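Local coordinates for DUF4621 domain-containing protein (Parabacteroides distasonis, PDB 4H3W) that is of unknown function but is probably secreted and is built from two beta-barrel domains, at residues S40-D45 with V49-G54. Sequence-based numbering, arbitrary orientation.
Sequences SIREVD and VMIYDG
Y52 OH has two partners: S40 OG, in a weak hydrogen bond of 2.9 Å, and D81 OD1, in a stronger one. D81 also takes the backbone N of S40 through its other oxygen, so the carboxylate ties the start of one segment to the tyrosine of the other. S40 CB lies over one face of the Y52 ring, 3.3 Å from CZ. With an alanine at Y52, D81 OD1 would probably lose its phenol partner and a gap would open beside S40 CB. Strands 41-44 and 47-55 form an antiparallel beta hairpin; 41-44 is the edge strand of its sheet within this chain, and 47-55 pairs on its other side with strand 194-200. R42 and V49 are a hydrogen-bonded pair: R42 N gives to V49 O at 2.8 Å and 173°, and V49 N returns a bond to R42 O. I51 N bonds to S40 O at 3.1 Å. I41 and M50 are the non-hydrogen-bonded pair, and I41 CD1 touches CG of the selenomethionine M50 at 3.6 Å. On the R42 and V49 face, the arginine chain bends at chi2 (-96°) and brings its guanidinium across I51. I51 CB sits over one guanidinium face, and I51 CD1 is 3.5 Å from R42 NH1. D53 OD2 lies at the guanidinium edge, in plane, in a long salt bridge of 3.8 Å to R42 NH2.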
loop_
_atom_site.group_PDB
_atom_site.type_symbol
_atom_site.label_atom_id
_atom_site.label_comp_id
_atom_site.label_asym_id
_atom_site.label_seq_id
_atom_site.Cartn_x
_atom_site.Cartn_y
_atom_site.Cartn_z
ATOM N N SER A 40 -2.983 -5.308 11.523
ATOM C CA SER A 40 -3.128 -6.504 10.672
ATOM C C SER A 40 -1.811 -6.947 9.966
ATOM O O SER A 40 -1.696 -8.063 9.506
ATOM C CB SER A 40 -4.221 -6.254 9.639
ATOM O OG SER A 40 -3.862 -5.266 8.676
ATOM N N ILE A 41 -0.831 -6.065 9.908
ATOM C CA ILE A 41 0.456 -6.379 9.318
ATOM C C ILE A 41 1.160 -7.520 10.055
ATOM O O ILE A 41 1.269 -7.463 11.282
ATOM C CB ILE A 41 1.394 -5.173 9.365
ATOM C CG1 ILE A 41 0.898 -4.042 8.445
ATOM C CG2 ILE A 41 2.822 -5.585 8.995
ATOM C CD1 ILE A 41 1.345 -4.147 7.031
ATOM N N ARG A 42 1.579 -8.545 9.298
ATOM C CA ARG A 42 2.474 -9.612 9.720
ATOM C C ARG A 42 3.690 -9.619 8.816
ATOM O O ARG A 42 3.622 -9.142 7.675
ATOM C CB ARG A 42 1.816 -10.991 9.628
ATOM C CG ARG A 42 0.468 -11.127 10.318
ATOM C CD ARG A 42 0.400 -11.685 11.749
ATOM N NE ARG A 42 -1.038 -11.807 12.055
ATOM C CZ ARG A 42 -1.900 -12.677 11.493
ATOM N NH1 ARG A 42 -1.512 -13.602 10.613
ATOM N NH2 ARG A 42 -3.181 -12.642 11.846
ATOM N N GLU A 43 4.812 -10.125 9.319
ATOM C CA GLU A 43 5.984 -10.359 8.472
ATOM C C GLU A 43 5.982 -11.817 8.105
ATOM O O GLU A 43 6.053 -12.623 8.985
ATOM C CB GLU A 43 7.292 -10.031 9.190
ATOM C CG GLU A 43 7.545 -8.551 9.457
ATOM C CD GLU A 43 8.786 -8.327 10.328
ATOM O OE1 GLU A 43 9.764 -9.099 10.181
ATOM O OE2 GLU A 43 8.785 -7.386 11.159
ATOM N N VAL A 44 5.876 -12.159 6.819
ATOM C CA VAL A 44 5.822 -13.560 6.367
ATOM C C VAL A 44 6.901 -13.787 5.326
ATOM O O VAL A 44 6.824 -13.225 4.226
ATOM C CB VAL A 44 4.455 -13.917 5.760
ATOM C CG1 VAL A 44 4.416 -15.380 5.326
ATOM C CG2 VAL A 44 3.332 -13.637 6.749
ATOM N N ASP A 45 7.930 -14.557 5.664
ATOM C CA ASP A 45 9.091 -14.734 4.773
ATOM C C ASP A 45 9.824 -13.419 4.447
ATOM O O ASP A 45 10.273 -13.215 3.332
ATOM C CB ASP A 45 8.654 -15.438 3.468
ATOM C CG ASP A 45 8.046 -16.822 3.721
ATOM O OD1 ASP A 45 8.609 -17.587 4.527
ATOM O OD2 ASP A 45 7.012 -17.161 3.117
ATOM N N VAL A 49 2.759 -8.378 5.003
ATOM C CA VAL A 49 1.480 -8.835 4.540
ATOM C C VAL A 49 0.373 -8.514 5.540
ATOM O O VAL A 49 0.527 -8.817 6.724
ATOM C CB VAL A 49 1.555 -10.356 4.348
ATOM C CG1 VAL A 49 0.211 -10.915 3.915
ATOM C CG2 VAL A 49 2.635 -10.694 3.325
HETATM N N MSE A 50 -0.744 -7.924 5.101
HETATM C CA MSE A 50 -1.884 -7.731 6.029
HETATM C C MSE A 50 -2.789 -8.944 5.996
HETATM O O MSE A 50 -3.145 -9.431 4.912
HETATM C CB MSE A 50 -2.674 -6.500 5.647
HETATM C CG MSE A 50 -1.852 -5.262 5.884
HETATM SE SE MSE A 50 -2.774 -3.664 5.183
HETATM C CE MSE A 50 -2.667 -3.974 3.261
ATOM N N ILE A 51 -3.166 -9.470 7.171
ATOM C CA ILE A 51 -4.003 -10.647 7.246
ATOM C C ILE A 51 -5.202 -10.366 8.153
ATOM O O ILE A 51 -5.035 -9.838 9.242
ATOM C CB ILE A 51 -3.222 -11.871 7.777
ATOM C CG1 ILE A 51 -2.110 -12.240 6.780
ATOM C CG2 ILE A 51 -4.149 -13.054 8.024
ATOM C CD1 ILE A 51 -1.361 -13.525 7.085
ATOM N N TYR A 52 -6.396 -10.686 7.668
ATOM C CA TYR A 52 -7.624 -10.680 8.463
ATOM C C TYR A 52 -8.206 -12.061 8.399
ATOM O O TYR A 52 -8.564 -12.508 7.311
ATOM C CB TYR A 52 -8.621 -9.645 7.931
ATOM C CG TYR A 52 -8.075 -8.239 7.931
ATOM C CD1 TYR A 52 -7.388 -7.739 6.826
ATOM C CD2 TYR A 52 -8.240 -7.421 9.030
ATOM C CE1 TYR A 52 -6.863 -6.468 6.837
ATOM C CE2 TYR A 52 -7.717 -6.156 9.053
ATOM C CZ TYR A 52 -7.044 -5.681 7.940
ATOM O OH TYR A 52 -6.537 -4.404 7.960
ATOM N N ASP A 53 -8.276 -12.768 9.531
ATOM C CA ASP A 53 -8.834 -14.128 9.557
ATOM C C ASP A 53 -9.927 -14.294 10.631
ATOM O O ASP A 53 -10.083 -13.471 11.509
ATOM C CB ASP A 53 -7.738 -15.217 9.729
ATOM C CG ASP A 53 -6.813 -14.973 10.924
ATOM O OD1 ASP A 53 -7.245 -14.399 11.941
ATOM O OD2 ASP A 53 -5.639 -15.389 10.848
ATOM N N GLY A 54 -10.706 -15.349 10.499
ATOM C CA GLY A 54 -11.784 -15.624 11.440
ATOM C C GLY A 54 -12.658 -16.746 10.948
ATOM O O GLY A 54 -12.245 -17.545 10.100
#